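Local coordinates for sugar ABC transporter (Sugar-binding protein) (Bacillus halodurans, PDB 4YO7), which probably binds carbohydrates for import by an ABC transporter and holds myo-inositol in the cleft between its two lobes, at residues R217-E220 / N221-N224; G179-A182 / Q183-T187; E160-L164 / L165-G169. One frame throughout, in Å; residues are numbered along the deposited sequence.

How the contacts relate
All three contacts are local and partly buried, and all belong to the lobe built round the parallel sheet of strands 200-207, 169-175, 231-234 and 257-259. Each involves a different helix. Contact 2, at the start of helix 181-195, has its centre about 10 Å from that of the chain and reaches the bound inositol. Its chemistry is mostly polar. Contacts 1 and 3 lie farther out, with centres about 24 Å away. Contact 1 packs an apolar face on strand 169-175 and has a polar face with a bridging water. Contact 3 ends helix 150-164 with backbone bonds and runs into that strand. Contact 2 bonds through Glu181 to Ser150 of helix 150-164. No two contacts touch.

Contact 1: R217-E220 / N221-N224; sequences RLME and NWLN
Leu218 and Trp222 meet one turn apart on helix 212-224, in an alpha/beta lobe of the periplasmic binding protein fold. Four backbone bonds of the i to i+4 kind run through the segment, such as Trp222 N to Leu218 O at 2.9 Å. The tightly packed side faces strand 169-175. There Leu218 lies over one face of the indole. Its CD1 is 3.7 Å from the centroid of the five-membered ring, a CH-pi contact, and its CD2 is 3.8 Å from Trp222 CZ2 on the six-membered ring. Leu218 has CG anti to the backbone nitrogen (chi1 178°), and from there both methyls reach the indole. Met219, built as selenomethionine, bends so that its CE comes to the edge of the indole and lies 3.8 Å from Leu223 CG. Outside the helix, Met174 touches Leu218, Met219 and Trp222, while Ala243 and Ala246 of helix 237-249 touch Met219. The other side is polar and loosely held. Arg217 and Asn221 only brush past each other, with their guanidinium and amide planes 80° apart, and Arg217 NH2 makes its salt bridge with Glu214. A water donates to Asn221 OD1 at 2.8 Å and, more weakly, to Glu220 OE1 at 3.4 Å.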
loop_
_atom_site.group_PDB
_atom_site.type_symbol
_atom_site.label_atom_id
_atom_site.label_comp_id
_atom_site.label_asym_id
_atom_site.label_seq_id
_atom_site.Cartn_x
_atom_site.Cartn_y
_atom_site.Cartn_z
ATOM N N ARG A 217 2.622 -3.941 19.910
ATOM C CA ARG A 217 1.693 -4.093 21.020
ATOM C C ARG A 217 0.813 -5.292 20.782
ATOM O O ARG A 217 0.619 -6.101 21.674
ATOM C CB ARG A 217 0.841 -2.833 21.223
ATOM C CG ARG A 217 -0.158 -2.961 22.372
ATOM C CD ARG A 217 -0.811 -1.624 22.724
ATOM N NE ARG A 217 -1.714 -1.163 21.668
ATOM C CZ ARG A 217 -3.024 -1.403 21.625
ATOM N NH1 ARG A 217 -3.626 -2.093 22.590
ATOM N NH2 ARG A 217 -3.742 -0.942 20.611
ATOM N N LEU A 218 0.322 -5.446 19.557
ATOM C CA LEU A 218 -0.519 -6.567 19.232
ATOM C C LEU A 218 0.244 -7.871 19.420
ATOM O O LEU A 218 -0.263 -8.813 20.026
ATOM C CB LEU A 218 -1.051 -6.443 17.803
ATOM C CG LEU A 218 -1.934 -7.575 17.284
ATOM C CD1 LEU A 218 -3.087 -7.858 18.266
ATOM C CD2 LEU A 218 -2.443 -7.248 15.866
HETATM N N MSE A 219 1.466 -7.941 18.894
HETATM C CA MSE A 219 2.278 -9.145 19.067
HETATM C C MSE A 219 2.486 -9.471 20.552
HETATM O O MSE A 219 2.418 -10.635 20.952
HETATM C CB MSE A 219 3.625 -8.998 18.396
HETATM C CG MSE A 219 4.453 -10.251 18.368
HETATM SE SE MSE A 219 3.753 -11.518 17.090
HETATM C CE MSE A 219 3.233 -12.900 18.311
ATOM N N GLU A 220 2.761 -8.446 21.357
ATOM C CA GLU A 220 2.930 -8.619 22.793
ATOM C C GLU A 220 1.694 -9.271 23.410
ATOM O O GLU A 220 1.815 -10.205 24.219
ATOM C CB GLU A 220 3.206 -7.276 23.469
ATOM C CG GLU A 220 4.635 -6.765 23.303
ATOM C CD GLU A 220 4.834 -5.326 23.797
ATOM O OE1 GLU A 220 3.862 -4.686 24.252
ATOM O OE2 GLU A 220 5.975 -4.834 23.732
ATOM N N ASN A 221 0.516 -8.768 23.049
ATOM C CA ASN A 221 -0.734 -9.296 23.573
ATOM C C ASN A 221 -0.953 -10.732 23.116
ATOM O O ASN A 221 -1.384 -11.592 23.888
ATOM C CB ASN A 221 -1.897 -8.390 23.161
ATOM C CG ASN A 221 -1.855 -7.048 23.875
ATOM O OD1 ASN A 221 -1.165 -6.903 24.885
ATOM N ND2 ASN A 221 -2.594 -6.076 23.380
ATOM N N TRP A 222 -0.629 -11.007 21.863
ATOM C CA TRP A 222 -0.761 -12.348 21.348
ATOM C C TRP A 222 0.151 -13.325 22.079
ATOM O O TRP A 222 -0.250 -14.450 22.372
ATOM C CB TRP A 222 -0.442 -12.353 19.874
ATOM C CG TRP A 222 -1.575 -11.888 18.988
ATOM C CD1 TRP A 222 -2.887 -11.660 19.344
ATOM C CD2 TRP A 222 -1.495 -11.640 17.584
ATOM N NE1 TRP A 222 -3.617 -11.290 18.232
ATOM C CE2 TRP A 222 -2.781 -11.271 17.144
ATOM C CE3 TRP A 222 -0.455 -11.693 16.657
ATOM C CZ2 TRP A 222 -3.050 -10.968 15.814
ATOM C CZ3 TRP A 222 -0.726 -11.392 15.350
ATOM C CH2 TRP A 222 -2.002 -11.032 14.937
ATOM N N LEU A 223 1.373 -12.890 22.359
ATOM C CA LEU A 223 2.330 -13.696 23.097
ATOM C C LEU A 223 1.802 -13.990 24.496
ATOM O O LEU A 223 1.992 -15.094 25.025
ATOM C CB LEU A 223 3.676 -12.979 23.173
ATOM C CG LEU A 223 4.475 -12.981 21.868
ATOM C CD1 LEU A 223 5.628 -12.016 21.932
ATOM C CD2 LEU A 223 4.950 -14.371 21.548
ATOM N N ASN A 224 1.137 -13.015 25.102
ATOM C CA ASN A 224 0.637 -13.182 26.462
ATOM C C ASN A 224 -0.625 -14.035 26.538
ATOM O O ASN A 224 -1.058 -14.417 27.624
ATOM C CB ASN A 224 0.357 -11.831 27.109
ATOM C CG ASN A 224 1.622 -11.083 27.469
ATOM O OD1 ASN A 224 2.688 -11.677 27.632
ATOM N ND2 ASN A 224 1.504 -9.767 27.615
HETATM O O HOH W 1 0.647 -4.756 25.237
#

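Contact 2: G179-A182 / Q183-T187; sequences GHEA and QIMRT. With INS (1,2,3,4,5,6-hexahydroxy-cyclohexane), chain F.
His180 O is gripped by two backbone N-H groups of the next turn. Ile184 N reaches His180 O at 3.0 Å, nearly straight, with an N-H...O angle of 174°. Gln183 N adds a weak bond to His180 O at 3.1 Å. The side chain of Gln183 folds back past the helix start to Gly179. A chi1 of 171° sets Gln183 CG beside its carbonyl carbon, and a bend at chi2 brings Gln183 OE1 to Gly179 N at 2.9 Å. The amide is fixed from both ends, since Asp175 OD1 takes bonds from Gln183 NE2 and from Thr187 OG1. His180 stands at the N-cap position of helix 181-195, the helix of the beta-alpha-beta unit that joins strands 169-175 and 200-207. The start of the helix borders the ligand pocket in the cleft between the two lobes. On its pocket side, Arg186 extends from CG to NE alongside Ala182. The Ala182 methyl sits over one face of the guanidinium, with CB 4.0 Å from Arg186 CZ. The guanidinium presents an edge to the bound inositol. Arg186 NH1 and NH2 both donate to the inositol O4, at 2.8 and 2.9 Å, so one hydroxyl oxygen takes a forked pair of bonds. Arg186 NH2 also bonds to Tyr311 OH, and the inositol is held by Asp262, Arg134 and Asn236, among others. On another side of the helix, Glu181 bends over Met185, a selenomethionine in the model, and Glu181 OE2 lies 3.4 Å from Met185 CG. The other carboxylate oxygen, OE1, is hydrogen-bonded to Ser150 OG of helix 150-164.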
loop_
_atom_site.group_PDB
_atom_site.type_symbol
_atom_site.label_atom_id
_atom_site.label_comp_id
_atom_site.label_asym_id
_atom_site.label_seq_id
_atom_site.Cartn_x
_atom_site.Cartn_y
_atom_site.Cartn_z
ATOM N N GLY A 179 -10.931 -1.870 6.627
ATOM C CA GLY A 179 -11.768 -1.376 5.550
ATOM C C GLY A 179 -11.015 -0.808 4.349
ATOM O O GLY A 179 -11.648 -0.508 3.327
ATOM N N HIS A 180 -9.709 -0.611 4.465
ATOM C CA HIS A 180 -8.919 -0.324 3.271
ATOM C C HIS A 180 -9.032 -1.540 2.360
ATOM O O HIS A 180 -9.024 -2.676 2.835
ATOM C CB HIS A 180 -7.456 -0.071 3.597
ATOM C CG HIS A 180 -7.183 1.253 4.239
ATOM N ND1 HIS A 180 -5.934 1.835 4.211
ATOM C CD2 HIS A 180 -7.972 2.095 4.940
ATOM C CE1 HIS A 180 -5.967 2.985 4.855
ATOM N NE2 HIS A 180 -7.199 3.172 5.305
ATOM N N GLU A 181 -9.092 -1.329 1.045
ATOM C CA GLU A 181 -9.127 -2.476 0.150
ATOM C C GLU A 181 -7.887 -3.340 0.310
ATOM O O GLU A 181 -7.963 -4.570 0.198
ATOM C CB GLU A 181 -9.290 -2.008 -1.297
ATOM C CG GLU A 181 -9.429 -3.134 -2.284
ATOM C CD GLU A 181 -8.142 -3.646 -2.874
ATOM O OE1 GLU A 181 -7.064 -3.178 -2.468
ATOM O OE2 GLU A 181 -8.225 -4.570 -3.737
ATOM N N ALA A 182 -6.743 -2.713 0.604
ATOM C CA ALA A 182 -5.504 -3.490 0.730
ATOM C C ALA A 182 -5.580 -4.420 1.942
ATOM O O ALA A 182 -5.073 -5.530 1.899
ATOM C CB ALA A 182 -4.298 -2.581 0.843
ATOM N N GLN A 183 -6.267 -3.984 2.998
ATOM C CA GLN A 183 -6.439 -4.813 4.176
ATOM C C GLN A 183 -7.357 -5.965 3.837
ATOM O O GLN A 183 -6.997 -7.140 4.045
ATOM C CB GLN A 183 -6.989 -3.982 5.361
ATOM C CG GLN A 183 -7.403 -4.819 6.593
ATOM C CD GLN A 183 -8.845 -5.307 6.525
ATOM O OE1 GLN A 183 -9.774 -4.526 6.286
ATOM N NE2 GLN A 183 -9.042 -6.610 6.757
ATOM N N ILE A 184 -8.537 -5.649 3.303
ATOM C CA ILE A 184 -9.531 -6.654 3.023
ATOM C C ILE A 184 -8.950 -7.707 2.095
ATOM O O ILE A 184 -9.112 -8.920 2.319
ATOM C CB ILE A 184 -10.806 -6.024 2.386
ATOM C CG1 ILE A 184 -11.517 -5.129 3.397
ATOM C CG2 ILE A 184 -11.734 -7.130 1.838
ATOM C CD1 ILE A 184 -12.519 -4.193 2.759
HETATM N N MSE A 185 -8.254 -7.250 1.063
HETATM C CA MSE A 185 -7.888 -8.161 -0.002
HETATM C C MSE A 185 -6.545 -8.850 0.227
HETATM O O MSE A 185 -6.362 -9.983 -0.219
HETATM C CB MSE A 185 -7.922 -7.436 -1.354
HETATM C CG MSE A 185 -9.338 -7.028 -1.739
HETATM SE SE MSE A 185 -10.515 -8.600 -1.995
HETATM C CE MSE A 185 -9.968 -9.092 -3.770
ATOM N N ARG A 186 -5.619 -8.239 0.968
ATOM C CA ARG A 186 -4.406 -8.974 1.348
ATOM C C ARG A 186 -4.777 -10.129 2.266
ATOM O O ARG A 186 -4.344 -11.270 2.067
ATOM C CB ARG A 186 -3.377 -8.051 2.003
ATOM C CG ARG A 186 -2.685 -7.203 0.988
ATOM C CD ARG A 186 -1.829 -6.130 1.622
ATOM N NE ARG A 186 -1.218 -5.296 0.601
ATOM C CZ ARG A 186 -0.614 -4.141 0.854
ATOM N NH1 ARG A 186 -0.537 -3.683 2.097
ATOM N NH2 ARG A 186 -0.101 -3.438 -0.133
ATOM N N THR A 187 -5.618 -9.853 3.250
ATOM C CA THR A 187 -6.072 -10.906 4.138
ATOM C C THR A 187 -6.893 -11.956 3.419
ATOM O O THR A 187 -6.767 -13.129 3.737
ATOM C CB THR A 187 -6.852 -10.296 5.306
ATOM O OG1 THR A 187 -5.923 -9.566 6.083
ATOM C CG2 THR A 187 -7.501 -11.355 6.220
HETATM C C1 INS F . -0.650 2.138 2.906
HETATM C C2 INS F . 0.682 1.763 3.546
HETATM C C3 INS F . 0.951 0.280 3.290
HETATM C C4 INS F . 0.999 -0.027 1.789
HETATM C C5 INS F . -0.335 0.402 1.143
HETATM C C6 INS F . -0.597 1.877 1.410
HETATM O O1 INS F . -0.933 3.551 3.106
HETATM O O2 INS F . 1.698 2.549 2.928
HETATM O O3 INS F . 2.227 -0.025 3.925
HETATM O O4 INS F . 1.142 -1.441 1.587
HETATM O O5 INS F . -0.225 0.216 -0.279
HETATM O O6 INS F . -1.918 2.214 0.833
#

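Contact 3: E160-L164 / L165-G169; sequences EVAKL and LNNEG
Ala162 O takes the 2.9 Å bond from Asn167 N that closes the end of helix 150-164. Asn166 is the first residue to depart from helical angles, with a phi of 52°, and Asn166 N bonds to Lys163 O at 3.1 Å. Asn167 too has a positive phi, as the type I' turn requires. Leu165 N still makes a helical bond to Val161 O and a weak second one to Ala162 O. The chain then doubles back in that turn, from Leu165 to Glu168, closed by Glu168 N to Leu165 O at 3.1 Å. Among the side chains, Val161 and Leu165 lie side by side and point the same way. Val161 CG1 meets Leu165 CD1 at 3.8 Å. Both also touch Ala231 of the neighbouring sheet, and Leu165 goes on to Leu200 and Ile257. With an alanine in place of Leu165, Val161 CG1 would probably lose its neighbour and a gap would be likely to open towards Ala231, Leu200 and Ile257. Asn167 keeps CG beside its own nitrogen (chi1 -65°), which turns OD1 back to the helix, 3.6 Å from Ala162 CB. Asn167 also touches His197, a residue of the sodium site. A water bridges Lys163 O at 2.7 Å and Asn166 OD1 at 2.9 Å, so this carbonyl of the last turn receives a second donor. The paired bonds and the positive phi define a Schellman motif, here ending the helix and turning the chain into strand 169-175.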
loop_
_atom_site.group_PDB
_atom_site.type_symbol
_atom_site.label_atom_id
_atom_site.label_comp_id
_atom_site.label_asym_id
_atom_site.label_seq_id
_atom_site.Cartn_x
_atom_site.Cartn_y
_atom_site.Cartn_z
ATOM N N GLU A 160 4.301 -18.442 -0.029
ATOM C CA GLU A 160 5.680 -18.682 0.374
ATOM C C GLU A 160 5.714 -19.118 1.839
ATOM O O GLU A 160 6.450 -20.044 2.204
ATOM C CB GLU A 160 6.534 -17.431 0.136
ATOM C CG GLU A 160 8.001 -17.604 0.486
ATOM C CD GLU A 160 8.725 -18.641 -0.352
ATOM O OE1 GLU A 160 8.228 -19.054 -1.429
ATOM O OE2 GLU A 160 9.813 -19.071 0.089
ATOM N N VAL A 161 4.894 -18.494 2.684
ATOM C CA VAL A 161 4.849 -18.896 4.092
ATOM C C VAL A 161 4.413 -20.356 4.200
ATOM O O VAL A 161 4.975 -21.129 4.980
ATOM C CB VAL A 161 3.900 -17.971 4.928
ATOM C CG1 VAL A 161 3.688 -18.521 6.319
ATOM C CG2 VAL A 161 4.457 -16.568 4.999
ATOM N N ALA A 162 3.417 -20.741 3.409
ATOM C CA ALA A 162 2.954 -22.131 3.390
ATOM C C ALA A 162 4.088 -23.092 3.003
ATOM O O ALA A 162 4.240 -24.146 3.621
ATOM C CB ALA A 162 1.803 -22.289 2.434
ATOM N N LYS A 163 4.876 -22.723 1.999
ATOM C CA LYS A 163 6.023 -23.550 1.613
ATOM C C LYS A 163 7.000 -23.697 2.765
ATOM O O LYS A 163 7.487 -24.799 3.037
ATOM C CB LYS A 163 6.729 -22.969 0.389
ATOM C CG LYS A 163 5.934 -23.160 -0.873
ATOM C CD LYS A 163 6.556 -22.458 -2.067
ATOM C CE LYS A 163 5.583 -22.398 -3.248
ATOM N NZ LYS A 163 6.062 -21.520 -4.364
ATOM N N LEU A 164 7.264 -22.606 3.469
ATOM C CA LEU A 164 8.211 -22.636 4.566
ATOM C C LEU A 164 7.711 -23.495 5.723
ATOM O O LEU A 164 8.506 -24.096 6.446
ATOM C CB LEU A 164 8.493 -21.222 5.041
ATOM C CG LEU A 164 9.243 -20.279 4.103
ATOM C CD1 LEU A 164 9.161 -18.852 4.600
ATOM C CD2 LEU A 164 10.691 -20.684 3.979
ATOM N N LEU A 165 6.393 -23.572 5.878
ATOM C CA LEU A 165 5.775 -24.362 6.943
ATOM C C LEU A 165 5.472 -25.807 6.534
ATOM O O LEU A 165 4.966 -26.593 7.348
ATOM C CB LEU A 165 4.474 -23.702 7.393
ATOM C CG LEU A 165 4.602 -22.341 8.085
ATOM C CD1 LEU A 165 3.238 -21.744 8.294
ATOM C CD2 LEU A 165 5.326 -22.503 9.414
ATOM N N ASN A 166 5.786 -26.163 5.292
ATOM C CA ASN A 166 5.398 -27.462 4.742
ATOM C C ASN A 166 3.896 -27.685 4.942
ATOM O O ASN A 166 3.434 -28.777 5.272
ATOM C CB ASN A 166 6.219 -28.580 5.371
ATOM C CG ASN A 166 7.655 -28.533 4.931
ATOM O OD1 ASN A 166 7.950 -28.710 3.751
ATOM N ND2 ASN A 166 8.561 -28.274 5.870
ATOM N N ASN A 167 3.147 -26.606 4.730
ATOM C CA ASN A 167 1.684 -26.608 4.782
ATOM C C ASN A 167 1.086 -26.957 6.142
ATOM O O ASN A 167 -0.082 -27.331 6.241
ATOM C CB ASN A 167 1.143 -27.553 3.720
ATOM C CG ASN A 167 1.472 -27.081 2.333
ATOM O OD1 ASN A 167 1.639 -25.878 2.108
ATOM N ND2 ASN A 167 1.567 -28.005 1.396
ATOM N N GLU A 168 1.874 -26.799 7.199
ATOM C CA GLU A 168 1.383 -27.073 8.542
ATOM C C GLU A 168 1.771 -25.969 9.500
ATOM O O GLU A 168 2.955 -25.696 9.694
ATOM C CB GLU A 168 1.926 -28.414 9.062
ATOM C CG GLU A 168 1.527 -29.606 8.209
ATOM C CD GLU A 168 1.860 -30.936 8.861
ATOM O OE1 GLU A 168 2.599 -30.941 9.871
ATOM O OE2 GLU A 168 1.377 -31.976 8.361
ATOM N N GLY A 169 0.775 -25.373 10.141
ATOM C CA GLY A 169 1.056 -24.344 11.126
ATOM C C GLY A 169 -0.129 -23.499 11.527
ATOM O O GLY A 169 -1.110 -23.365 10.793
HETATM O O HOH W 2 7.672 -27.001 1.473
#